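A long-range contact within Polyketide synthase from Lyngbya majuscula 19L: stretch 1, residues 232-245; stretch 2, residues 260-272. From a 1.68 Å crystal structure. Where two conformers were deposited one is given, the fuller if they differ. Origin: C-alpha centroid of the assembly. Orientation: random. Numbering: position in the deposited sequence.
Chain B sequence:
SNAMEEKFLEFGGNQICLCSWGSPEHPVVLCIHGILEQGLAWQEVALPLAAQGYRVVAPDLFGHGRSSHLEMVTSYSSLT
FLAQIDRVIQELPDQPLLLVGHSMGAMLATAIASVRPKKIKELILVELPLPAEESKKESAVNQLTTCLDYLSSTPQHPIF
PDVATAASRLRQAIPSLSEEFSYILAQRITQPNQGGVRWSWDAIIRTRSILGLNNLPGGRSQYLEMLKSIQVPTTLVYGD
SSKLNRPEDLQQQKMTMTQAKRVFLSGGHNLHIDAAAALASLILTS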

# COMPACT_ATOMS: atom_id res chain seq x y z
N VAL B 232 27.13 0.94 -0.82
CA VAL B 232 27.67 -0.16 -0.03
C VAL B 232 28.34 -1.21 -0.92
O VAL B 232 27.98 -1.39 -2.08
CB VAL B 232 26.63 -0.84 0.90
CG1 VAL B 232 26.04 0.17 1.89
CG2 VAL B 232 25.55 -1.54 0.09
N PRO B 233 29.37 -1.88 -0.36
CA PRO B 233 30.05 -2.94 -1.12
C PRO B 233 29.07 -4.05 -1.50
O PRO B 233 28.30 -4.52 -0.64
CB PRO B 233 31.10 -3.47 -0.14
CG PRO B 233 31.41 -2.27 0.74
CD PRO B 233 30.05 -1.63 0.93
N THR B 234 29.08 -4.45 -2.76
CA THR B 234 27.99 -5.28 -3.29
C THR B 234 28.55 -6.45 -4.08
O THR B 234 29.55 -6.29 -4.75
CB THR B 234 27.04 -4.43 -4.17
OG1 THR B 234 26.47 -3.38 -3.37
CG2 THR B 234 25.90 -5.29 -4.76
N THR B 235 27.91 -7.62 -3.96
CA THR B 235 28.21 -8.78 -4.78
C THR B 235 26.94 -9.24 -5.46
O THR B 235 25.94 -9.55 -4.77
CB THR B 235 28.74 -9.93 -3.91
OG1 THR B 235 29.93 -9.47 -3.25
CG2 THR B 235 29.08 -11.16 -4.76
N LEU B 236 26.97 -9.25 -6.80
CA LEU B 236 25.91 -9.81 -7.62
C LEU B 236 26.17 -11.30 -7.85
O LEU B 236 27.20 -11.68 -8.41
CB LEU B 236 25.78 -9.07 -8.96
CG LEU B 236 25.39 -7.59 -8.88
CD1 LEU B 236 25.74 -6.83 -10.18
CD2 LEU B 236 23.87 -7.45 -8.55
N VAL B 237 25.23 -12.14 -7.42
CA VAL B 237 25.39 -13.58 -7.54
C VAL B 237 24.38 -14.15 -8.51
O VAL B 237 23.18 -13.92 -8.37
CB VAL B 237 25.26 -14.28 -6.17
CG1 VAL B 237 25.58 -15.78 -6.27
CG2 VAL B 237 26.11 -13.56 -5.12
N TYR B 238 24.85 -14.89 -9.51
CA TYR B 238 23.94 -15.49 -10.50
C TYR B 238 24.15 -16.97 -10.65
O TYR B 238 25.25 -17.49 -10.42
CB TYR B 238 24.16 -14.87 -11.87
CG TYR B 238 24.11 -13.37 -11.91
CD1 TYR B 238 22.88 -12.69 -11.95
CD2 TYR B 238 25.29 -12.63 -11.97
CE1 TYR B 238 22.84 -11.28 -12.02
CE2 TYR B 238 25.26 -11.23 -12.02
CZ TYR B 238 24.03 -10.57 -12.05
OH TYR B 238 24.02 -9.19 -12.12
N GLY B 239 23.08 -17.66 -11.03
CA GLY B 239 23.17 -19.07 -11.39
C GLY B 239 23.61 -19.21 -12.84
O GLY B 239 23.08 -18.56 -13.74
N ASP B 240 24.59 -20.07 -13.09
CA ASP B 240 25.12 -20.19 -14.44
C ASP B 240 24.12 -20.85 -15.39
O ASP B 240 24.28 -20.75 -16.61
CB ASP B 240 26.50 -20.87 -14.47
CG ASP B 240 26.48 -22.30 -13.97
OD1 ASP B 240 25.42 -22.78 -13.51
OD2 ASP B 240 27.55 -22.95 -14.04
N SER B 241 23.10 -21.51 -14.85
CA SER B 241 22.01 -22.04 -15.68
C SER B 241 20.65 -21.36 -15.42
O SER B 241 19.61 -21.81 -15.91
CB SER B 241 21.91 -23.57 -15.60
OG SER B 241 21.64 -24.03 -14.28
N SER B 242 20.66 -20.25 -14.68
CA SER B 242 19.43 -19.48 -14.47
C SER B 242 19.01 -18.77 -15.75
O SER B 242 19.85 -18.30 -16.52
CB SER B 242 19.58 -18.44 -13.37
OG SER B 242 18.37 -17.67 -13.28
N LYS B 243 17.70 -18.69 -15.96
CA LYS B 243 17.17 -18.00 -17.12
C LYS B 243 16.47 -16.70 -16.70
O LYS B 243 15.84 -16.03 -17.52
CB LYS B 243 16.23 -18.93 -17.90
CG LYS B 243 16.84 -20.28 -18.27
CD LYS B 243 17.91 -20.16 -19.35
CE LYS B 243 18.81 -21.39 -19.40
NZ LYS B 243 19.99 -21.20 -20.31
N LEU B 244 16.60 -16.35 -15.42
CA LEU B 244 16.01 -15.12 -14.90
C LEU B 244 16.50 -13.89 -15.68
O LEU B 244 15.70 -13.07 -16.15
CB LEU B 244 16.30 -14.95 -13.41
CG LEU B 244 15.74 -13.65 -12.81
CD1 LEU B 244 14.21 -13.73 -12.75
CD2 LEU B 244 16.32 -13.36 -11.43
N ASN B 245 17.82 -13.78 -15.82
CA ASN B 245 18.39 -12.63 -16.50
C ASN B 245 18.89 -13.00 -17.88
O ASN B 245 19.75 -13.89 -18.02
CB ASN B 245 19.51 -12.00 -15.67
CG ASN B 245 18.98 -11.27 -14.45
OD1 ASN B 245 18.31 -10.25 -14.57
ND2 ASN B 245 19.29 -11.79 -13.26
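Stretch 2 260-272: AKRVFLSGGHNLH

Stretch 2 runs beside stretch 1 as a parallel neighbour: strand 261-265 lies along strand 234-239 with the axes 4.5 Å apart at closest and crossing at -21°. The register pairs T235 with K261, L236 with R262, V237 with V263, Y238 with F264 and G239 with L265, at CA-CA distances of 4.5 to 5.1 Å.

The hydrogen bonding follows the parallel rule, in which alternate residues of each strand turn both N and O to the partner. K261 N donates to T234 O (2.9 Å), and K261 O accepts from L236 N (2.8 Å). L236 O then takes V263 N (2.8 Å), V263 O takes Y238 N (2.8 Å), and Y238 O takes L265 N (2.8 Å). The ladder closes with D240 N to L265 O at 2.9 Å, already past the strand of stretch 1.

Beyond it, stretch 1 makes a type I turn from G239 to S242, held by S242 N to G239 O (3.1 Å), while stretch 2 continues through G267 and G268 as loop. D240, with chi1 p, brings OD1 to accept from G267 N (3.0 Å), and G267 O accepts from S241 N (2.9 Å). The other carboxylate oxygen, D240 OD2, accepts from two waters, which also bond S266 OG and F264 O.

Glycine suits this junction. A CB on G239 would clash with the carbonyl oxygens of G267 and G268, and the backbone angles of G267 themselves call for glycine.

Side chains alternate between the two faces. V237 CG2 meets V263 CG1 (3.9 Å), and V237 CG1 meets L265 CD1 (3.8 Å) and L271 CD1 (3.9 Å), L271 opening the following helix. On the opposite face L236 CD1 packs on A260 CB (3.8 Å), and the rings of Y238 and F264 lie near parallel but slid apart, centroids 5.3 Å apart.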

# COMPACT_ATOMS: atom_id res chain seq x y z
N ALA B 260 30.12 -3.19 -8.24
CA ALA B 260 29.71 -4.51 -7.74
C ALA B 260 30.63 -5.63 -8.21
O ALA B 260 31.04 -5.67 -9.38
CB ALA B 260 28.27 -4.82 -8.14
N LYS B 261 30.95 -6.53 -7.29
CA LYS B 261 31.60 -7.77 -7.64
C LYS B 261 30.55 -8.68 -8.27
O LYS B 261 29.36 -8.53 -8.00
CB LYS B 261 32.14 -8.43 -6.39
CG LYS B 261 33.17 -7.57 -5.68
CD LYS B 261 33.45 -8.14 -4.31
CE LYS B 261 33.56 -7.05 -3.27
NZ LYS B 261 32.23 -6.51 -2.84
N ARG B 262 30.97 -9.58 -9.15
CA ARG B 262 30.01 -10.45 -9.85
C ARG B 262 30.48 -11.89 -9.80
O ARG B 262 31.66 -12.17 -10.03
CB ARG B 262 29.84 -9.99 -11.31
CG ARG B 262 29.22 -8.59 -11.41
CD ARG B 262 29.33 -7.96 -12.80
NE ARG B 262 29.40 -8.94 -13.87
CZ ARG B 262 30.47 -9.15 -14.64
NH1 ARG B 262 30.39 -10.07 -15.58
NH2 ARG B 262 31.59 -8.46 -14.49
N VAL B 263 29.56 -12.80 -9.49
CA VAL B 263 29.94 -14.20 -9.41
C VAL B 263 28.88 -15.13 -9.99
O VAL B 263 27.66 -14.89 -9.84
CB VAL B 263 30.42 -14.60 -7.98
CG1 VAL B 263 29.28 -14.65 -7.02
CG2 VAL B 263 31.20 -15.93 -7.99
N PHE B 264 29.34 -16.17 -10.66
CA PHE B 264 28.44 -17.19 -11.17
C PHE B 264 28.64 -18.49 -10.43
O PHE B 264 29.73 -19.06 -10.44
CB PHE B 264 28.63 -17.36 -12.69
CG PHE B 264 28.25 -16.14 -13.47
CD1 PHE B 264 29.15 -15.07 -13.62
CD2 PHE B 264 26.98 -16.02 -14.02
CE1 PHE B 264 28.78 -13.92 -14.34
CE2 PHE B 264 26.60 -14.88 -14.74
CZ PHE B 264 27.51 -13.83 -14.90
N LEU B 265 27.57 -18.96 -9.80
CA LEU B 265 27.58 -20.20 -9.06
C LEU B 265 26.96 -21.28 -9.93
O LEU B 265 26.22 -20.98 -10.87
CB LEU B 265 26.79 -20.06 -7.76
CG LEU B 265 27.33 -19.13 -6.66
CD1 LEU B 265 26.55 -19.32 -5.34
CD2 LEU B 265 28.83 -19.32 -6.47
N SER B 266 27.26 -22.53 -9.61
CA SER B 266 26.75 -23.64 -10.39
C SER B 266 25.32 -23.94 -9.95
O SER B 266 25.09 -24.51 -8.89
CB SER B 266 27.63 -24.87 -10.23
OG SER B 266 27.09 -25.96 -10.94
N GLY B 267 24.36 -23.54 -10.78
CA GLY B 267 22.96 -23.81 -10.49
C GLY B 267 22.04 -22.88 -11.25
O GLY B 267 22.48 -22.03 -12.02
N GLY B 268 20.74 -23.05 -11.02
CA GLY B 268 19.72 -22.22 -11.67
C GLY B 268 19.29 -21.04 -10.81
O GLY B 268 20.11 -20.45 -10.12
N HIS B 269 18.01 -20.69 -10.88
CA HIS B 269 17.50 -19.53 -10.16
C HIS B 269 17.57 -19.73 -8.65
O HIS B 269 17.82 -18.78 -7.89
CB HIS B 269 16.05 -19.26 -10.58
CG HIS B 269 15.42 -18.12 -9.86
ND1 HIS B 269 15.91 -16.83 -9.95
CD2 HIS B 269 14.33 -18.06 -9.05
CE1 HIS B 269 15.16 -16.03 -9.21
NE2 HIS B 269 14.19 -16.75 -8.67
N ASN B 270 17.36 -20.97 -8.23
CA ASN B 270 17.18 -21.25 -6.81
C ASN B 270 18.48 -21.64 -6.11
O ASN B 270 18.63 -22.74 -5.58
CB ASN B 270 16.08 -22.29 -6.65
CG ASN B 270 14.74 -21.73 -7.01
OD1 ASN B 270 14.31 -20.70 -6.45
ND2 ASN B 270 14.06 -22.36 -7.95
N LEU B 271 19.42 -20.70 -6.12
CA LEU B 271 20.77 -20.95 -5.63
C LEU B 271 20.85 -21.23 -4.14
O LEU B 271 21.76 -21.91 -3.67
CB LEU B 271 21.69 -19.77 -5.99
CG LEU B 271 22.08 -19.58 -7.46
CD1 LEU B 271 22.95 -18.33 -7.60
CD2 LEU B 271 22.81 -20.80 -8.03
N HIS B 272 19.89 -20.72 -3.37
CA HIS B 272 19.84 -21.01 -1.95
C HIS B 272 19.63 -22.49 -1.67
O HIS B 272 19.92 -22.97 -0.57
CB HIS B 272 18.76 -20.14 -1.25
CG HIS B 272 17.38 -20.34 -1.79
ND1 HIS B 272 17.09 -20.24 -3.14
CD2 HIS B 272 16.21 -20.61 -1.17
CE1 HIS B 272 15.80 -20.45 -3.32
NE2 HIS B 272 15.24 -20.68 -2.14
O HOH W 1 28.15 -25.31 -13.42
O HOH W 2 29.88 -21.47 -12.40